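Local atomic coordinates of transcriptional regulator (PDB entry 2EH3), a protein that probably binds DNA and regulates transcription as a dimeric helix-turn-helix regulator of the TetR/AcrR family. Residues L134-I146 / L160-F172. Residues are numbered along the deposited sequence; the frame is centred on the assembly and turned at random.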
loop_
_atom_site.group_PDB
_atom_site.type_symbol
_atom_site.label_atom_id
_atom_site.label_comp_id
_atom_site.label_asym_id
_atom_site.label_seq_id
_atom_site.Cartn_x
_atom_site.Cartn_y
_atom_site.Cartn_z
ATOM N N LEU A 134 -16.714 3.472 -7.967
ATOM C CA LEU A 134 -16.808 2.263 -7.156
ATOM C C LEU A 134 -15.553 1.427 -7.253
ATOM O O LEU A 134 -15.133 0.810 -6.264
ATOM C CB LEU A 134 -17.994 1.419 -7.622
ATOM C CG LEU A 134 -19.386 1.914 -7.243
ATOM C CD1 LEU A 134 -20.465 1.177 -8.087
ATOM C CD2 LEU A 134 -19.582 1.685 -5.741
ATOM N N SER A 135 -14.925 1.395 -8.426
ATOM C CA SER A 135 -13.728 0.572 -8.548
ATOM C C SER A 135 -12.617 1.095 -7.641
ATOM O O SER A 135 -11.912 0.287 -7.038
ATOM C CB SER A 135 -13.233 0.507 -10.005
ATOM O OG SER A 135 -12.679 1.750 -10.428
ATOM N N GLU A 136 -12.473 2.424 -7.539
ATOM C CA GLU A 136 -11.467 3.061 -6.702
ATOM C C GLU A 136 -11.755 2.775 -5.233
ATOM O O GLU A 136 -10.856 2.379 -4.456
ATOM C CB GLU A 136 -11.486 4.576 -6.896
ATOM C CG GLU A 136 -11.239 5.052 -8.330
ATOM C CD GLU A 136 -9.776 5.178 -8.687
ATOM O OE1 GLU A 136 -8.906 4.754 -7.878
ATOM O OE2 GLU A 136 -9.504 5.684 -9.792
ATOM N N ILE A 137 -13.008 2.990 -4.848
ATOM C CA ILE A 137 -13.414 2.758 -3.465
ATOM C C ILE A 137 -13.204 1.304 -3.041
ATOM O O ILE A 137 -12.585 1.009 -2.009
ATOM C CB ILE A 137 -14.904 3.058 -3.260
ATOM C CG1 ILE A 137 -15.189 4.563 -3.459
ATOM C CG2 ILE A 137 -15.312 2.611 -1.853
ATOM C CD1 ILE A 137 -16.681 4.895 -3.582
ATOM N N ILE A 138 -13.739 0.395 -3.839
ATOM C CA ILE A 138 -13.677 -1.010 -3.483
ATOM C C ILE A 138 -12.281 -1.588 -3.540
ATOM O O ILE A 138 -11.891 -2.338 -2.639
ATOM C CB ILE A 138 -14.673 -1.793 -4.341
ATOM C CG1 ILE A 138 -16.084 -1.306 -3.982
ATOM C CG2 ILE A 138 -14.553 -3.298 -4.067
ATOM C CD1 ILE A 138 -17.182 -1.843 -4.893
ATOM N N LEU A 139 -11.495 -1.250 -4.557
ATOM C CA LEU A 139 -10.128 -1.759 -4.575
ATOM C C LEU A 139 -9.349 -1.181 -3.398
ATOM O O LEU A 139 -8.537 -1.873 -2.791
ATOM C CB LEU A 139 -9.410 -1.403 -5.879
ATOM C CG LEU A 139 -9.818 -2.218 -7.103
ATOM C CD1 LEU A 139 -8.932 -1.817 -8.292
ATOM C CD2 LEU A 139 -9.649 -3.695 -6.826
ATOM N N GLY A 140 -9.600 0.086 -3.078
ATOM C CA GLY A 140 -8.925 0.705 -1.949
ATOM C C GLY A 140 -9.274 -0.002 -0.648
ATOM O O GLY A 140 -8.398 -0.321 0.164
ATOM N N PHE A 141 -10.555 -0.284 -0.477
ATOM C CA PHE A 141 -11.042 -0.962 0.723
ATOM C C PHE A 141 -10.460 -2.373 0.825
ATOM O O PHE A 141 -9.998 -2.781 1.894
ATOM C CB PHE A 141 -12.582 -0.960 0.651
ATOM C CG PHE A 141 -13.283 -1.762 1.726
ATOM C CD1 PHE A 141 -12.909 -1.677 3.070
ATOM C CD2 PHE A 141 -14.380 -2.562 1.380
ATOM C CE1 PHE A 141 -13.636 -2.382 4.064
ATOM C CE2 PHE A 141 -15.097 -3.247 2.356
ATOM C CZ PHE A 141 -14.723 -3.151 3.699
ATOM N N LEU A 142 -10.457 -3.107 -0.281
ATOM C CA LEU A 142 -9.926 -4.474 -0.264
ATOM C C LEU A 142 -8.444 -4.419 0.085
ATOM O O LEU A 142 -7.962 -5.220 0.896
ATOM C CB LEU A 142 -10.153 -5.120 -1.623
ATOM C CG LEU A 142 -9.727 -6.563 -1.840
ATOM C CD1 LEU A 142 -10.454 -7.475 -0.859
ATOM C CD2 LEU A 142 -10.051 -6.928 -3.287
ATOM N N ARG A 143 -7.710 -3.469 -0.493
ATOM C CA ARG A 143 -6.281 -3.360 -0.189
ATOM C C ARG A 143 -6.047 -3.003 1.297
ATOM O O ARG A 143 -5.159 -3.569 1.938
ATOM C CB ARG A 143 -5.647 -2.381 -1.180
ATOM C CG ARG A 143 -5.765 -2.993 -2.601
ATOM C CD ARG A 143 -5.432 -2.025 -3.731
ATOM N NE ARG A 143 -4.001 -1.745 -3.824
ATOM C CZ ARG A 143 -3.480 -0.834 -4.639
ATOM N NH1 ARG A 143 -4.265 -0.120 -5.415
ATOM N NH2 ARG A 143 -2.172 -0.655 -4.697
ATOM N N GLN A 144 -6.885 -2.127 1.868
ATOM C CA GLN A 144 -6.794 -1.748 3.281
ATOM C C GLN A 144 -6.971 -3.017 4.139
ATOM O O GLN A 144 -6.211 -3.264 5.082
ATOM C CB GLN A 144 -7.897 -0.731 3.633
ATOM C CG GLN A 144 -8.091 -0.399 5.122
ATOM C CD GLN A 144 -7.183 0.712 5.635
ATOM O OE1 GLN A 144 -6.600 1.464 4.859
ATOM N NE2 GLN A 144 -7.086 0.833 6.952
ATOM N N LEU A 145 -7.964 -3.834 3.798
ATOM C CA LEU A 145 -8.186 -5.054 4.581
ATOM C C LEU A 145 -7.037 -6.035 4.467
ATOM O O LEU A 145 -6.659 -6.674 5.455
ATOM C CB LEU A 145 -9.472 -5.760 4.157
ATOM C CG LEU A 145 -10.789 -5.004 4.319
ATOM C CD1 LEU A 145 -11.894 -5.920 3.764
ATOM C CD2 LEU A 145 -11.038 -4.634 5.772
ATOM N N ILE A 146 -6.468 -6.180 3.282
ATOM C CA ILE A 146 -5.373 -7.133 3.142
ATOM C C ILE A 146 -4.135 -6.639 3.860
ATOM O O ILE A 146 -3.441 -7.402 4.527
ATOM C CB ILE A 146 -5.033 -7.360 1.657
ATOM C CG1 ILE A 146 -6.217 -8.023 0.954
ATOM C CG2 ILE A 146 -3.756 -8.223 1.525
ATOM C CD1 ILE A 146 -6.603 -9.364 1.509
ATOM N N LEU A 160 -11.877 -11.417 7.751
ATOM C CA LEU A 160 -11.785 -10.532 6.593
ATOM C C LEU A 160 -13.080 -10.538 5.795
ATOM O O LEU A 160 -13.535 -9.482 5.340
ATOM C CB LEU A 160 -10.602 -10.916 5.676
ATOM C CG LEU A 160 -9.284 -10.378 6.229
ATOM C CD1 LEU A 160 -8.653 -11.440 7.086
ATOM C CD2 LEU A 160 -8.362 -9.945 5.099
ATOM N N LYS A 161 -13.693 -11.709 5.632
ATOM C CA LYS A 161 -14.939 -11.778 4.894
ATOM C C LYS A 161 -16.062 -11.015 5.559
ATOM O O LYS A 161 -16.859 -10.375 4.877
ATOM C CB LYS A 161 -15.306 -13.228 4.642
ATOM C CG LYS A 161 -14.377 -13.764 3.575
ATOM C CD LYS A 161 -14.466 -15.229 3.422
ATOM C CE LYS A 161 -15.836 -15.660 3.065
ATOM N NZ LYS A 161 -15.673 -17.099 2.693
ATOM N N GLU A 162 -16.133 -11.059 6.887
ATOM C CA GLU A 162 -17.140 -10.297 7.592
ATOM C C GLU A 162 -16.932 -8.794 7.340
ATOM O O GLU A 162 -17.880 -8.084 7.028
ATOM C CB GLU A 162 -17.067 -10.624 9.093
ATOM C CG GLU A 162 -18.132 -9.931 9.916
ATOM C CD GLU A 162 -18.077 -10.337 11.381
ATOM O OE1 GLU A 162 -18.493 -11.474 11.700
ATOM O OE2 GLU A 162 -17.585 -9.519 12.173
ATOM N N LYS A 163 -15.693 -8.321 7.463
ATOM C CA LYS A 163 -15.394 -6.920 7.206
ATOM C C LYS A 163 -15.762 -6.515 5.784
ATOM O O LYS A 163 -16.372 -5.475 5.560
ATOM C CB LYS A 163 -13.897 -6.649 7.427
ATOM C CG LYS A 163 -13.440 -6.982 8.845
ATOM C CD LYS A 163 -13.894 -5.935 9.824
ATOM C CE LYS A 163 -12.836 -4.859 9.957
ATOM N NZ LYS A 163 -13.268 -3.823 10.932
ATOM N N LEU A 164 -15.373 -7.336 4.821
ATOM C CA LEU A 164 -15.668 -7.022 3.409
ATOM C C LEU A 164 -17.176 -6.990 3.184
ATOM O O LEU A 164 -17.709 -6.056 2.592
ATOM C CB LEU A 164 -15.031 -8.093 2.489
ATOM C CG LEU A 164 -15.310 -7.838 1.015
ATOM C CD1 LEU A 164 -14.503 -6.645 0.536
ATOM C CD2 LEU A 164 -14.856 -9.046 0.214
ATOM N N ARG A 165 -17.871 -8.021 3.660
ATOM C CA ARG A 165 -19.322 -8.107 3.502
ATOM C C ARG A 165 -20.035 -6.860 4.027
ATOM O O ARG A 165 -20.892 -6.280 3.334
ATOM C CB ARG A 165 -19.853 -9.356 4.240
ATOM C CG ARG A 165 -21.365 -9.521 4.168
ATOM C CD ARG A 165 -21.827 -10.745 4.950
ATOM N NE ARG A 165 -20.772 -11.747 5.013
ATOM C CZ ARG A 165 -20.209 -12.190 6.135
ATOM N NH1 ARG A 165 -20.605 -11.733 7.333
ATOM N NH2 ARG A 165 -19.227 -13.074 6.058
ATOM N N GLU A 166 -19.690 -6.427 5.237
ATOM C CA GLU A 166 -20.361 -5.254 5.779
ATOM C C GLU A 166 -20.057 -3.983 5.023
ATOM O O GLU A 166 -20.953 -3.160 4.822
ATOM C CB GLU A 166 -20.041 -5.111 7.267
ATOM C CG GLU A 166 -20.821 -6.147 8.104
ATOM C CD GLU A 166 -22.332 -6.161 7.798
ATOM O OE1 GLU A 166 -22.998 -5.109 7.980
ATOM O OE2 GLU A 166 -22.855 -7.232 7.378
ATOM N N GLY A 167 -18.813 -3.835 4.582
ATOM C CA GLY A 167 -18.452 -2.638 3.844
ATOM C C GLY A 167 -19.105 -2.595 2.484
ATOM O O GLY A 167 -19.544 -1.519 2.072
ATOM N N LEU A 168 -19.195 -3.734 1.792
ATOM C CA LEU A 168 -19.831 -3.753 0.477
ATOM C C LEU A 168 -21.325 -3.515 0.597
ATOM O O LEU A 168 -21.911 -2.849 -0.249
ATOM C CB LEU A 168 -19.548 -5.063 -0.249
ATOM C CG LEU A 168 -18.073 -5.265 -0.579
ATOM C CD1 LEU A 168 -17.998 -6.539 -1.380
ATOM C CD2 LEU A 168 -17.454 -4.091 -1.361
ATOM N N LYS A 169 -21.936 -4.042 1.656
ATOM C CA LYS A 169 -23.354 -3.822 1.871
ATOM C C LYS A 169 -23.595 -2.330 2.027
ATOM O O LYS A 169 -24.535 -1.777 1.449
ATOM C CB LYS A 169 -23.833 -4.570 3.128
ATOM C CG LYS A 169 -25.283 -4.249 3.513
ATOM C CD LYS A 169 -25.771 -5.121 4.674
ATOM C CE LYS A 169 -27.217 -4.780 5.045
ATOM N NZ LYS A 169 -27.863 -5.855 5.846
ATOM N N LEU A 170 -22.744 -1.659 2.799
ATOM C CA LEU A 170 -22.912 -0.233 2.997
ATOM C C LEU A 170 -22.764 0.514 1.665
ATOM O O LEU A 170 -23.586 1.375 1.323
ATOM C CB LEU A 170 -21.901 0.273 4.027
ATOM C CG LEU A 170 -21.948 1.755 4.417
ATOM C CD1 LEU A 170 -21.259 1.905 5.763
ATOM C CD2 LEU A 170 -21.294 2.628 3.360
ATOM N N ILE A 171 -21.750 0.153 0.892
ATOM C CA ILE A 171 -21.512 0.800 -0.398
ATOM C C ILE A 171 -22.650 0.571 -1.398
ATOM O O ILE A 171 -23.155 1.543 -2.001
ATOM C CB ILE A 171 -20.143 0.318 -0.986
ATOM C CG1 ILE A 171 -18.978 0.820 -0.114
ATOM C CG2 ILE A 171 -19.990 0.806 -2.443
ATOM C CD1 ILE A 171 -17.604 0.167 -0.377
ATOM N N PHE A 172 -23.083 -0.673 -1.580
ATOM C CA PHE A 172 -24.143 -0.987 -2.555
ATOM C C PHE A 172 -25.599 -0.840 -2.102
ATOM O O PHE A 172 -25.900 -0.995 -0.893
ATOM C CB PHE A 172 -23.942 -2.399 -3.088
ATOM C CG PHE A 172 -22.766 -2.536 -3.991
ATOM C CD1 PHE A 172 -22.796 -1.976 -5.266
ATOM C CD2 PHE A 172 -21.633 -3.214 -3.580
ATOM C CE1 PHE A 172 -21.691 -2.090 -6.125
ATOM C CE2 PHE A 172 -20.517 -3.329 -4.445
ATOM C CZ PHE A 172 -20.559 -2.758 -5.713
#
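The ring of F141 meets helix 157-171 with its edge, its CZ lying 3.4 Å from K163 O, with L164 O near the same plane, while CD1 of L145, one turn on, lies over one face, displaced toward the rim. With CG anti to the backbone N (chi1 173°), the ring reaches across to G167, where CE2 comes 3.7 Å from CA; even a beta carbon there would run into F141 CZ, so glycine fits. The second ring, F172, receives CD1 of I138 3.6 Å from its CZ and also packs against F127. These two antiparallel helices, their axes 157° apart, belong to the all-helical C-terminal domain of TetR-type regulators. I137 and K163 also reach the second subunit, where K163 NZ forms a salt bridge with E136 of that other chain. Branched I138 suits its place because CG2 meets L168 CD2 at 4.0 Å while the CG1 arm runs on to F172. Cut back to an alanine, this position would probably leave a gap beside L168 and F172 and deprive the F172 ring of a contact that limits its turning. At the same end, L134 CD2 presses tightly on I171 CG2 at 3.4 Å, and I171 CD1 packs on I137 CG2. Toward the other end, the buried isobutyl group of L160 lays CD2 4.0 Å from I146 CD1.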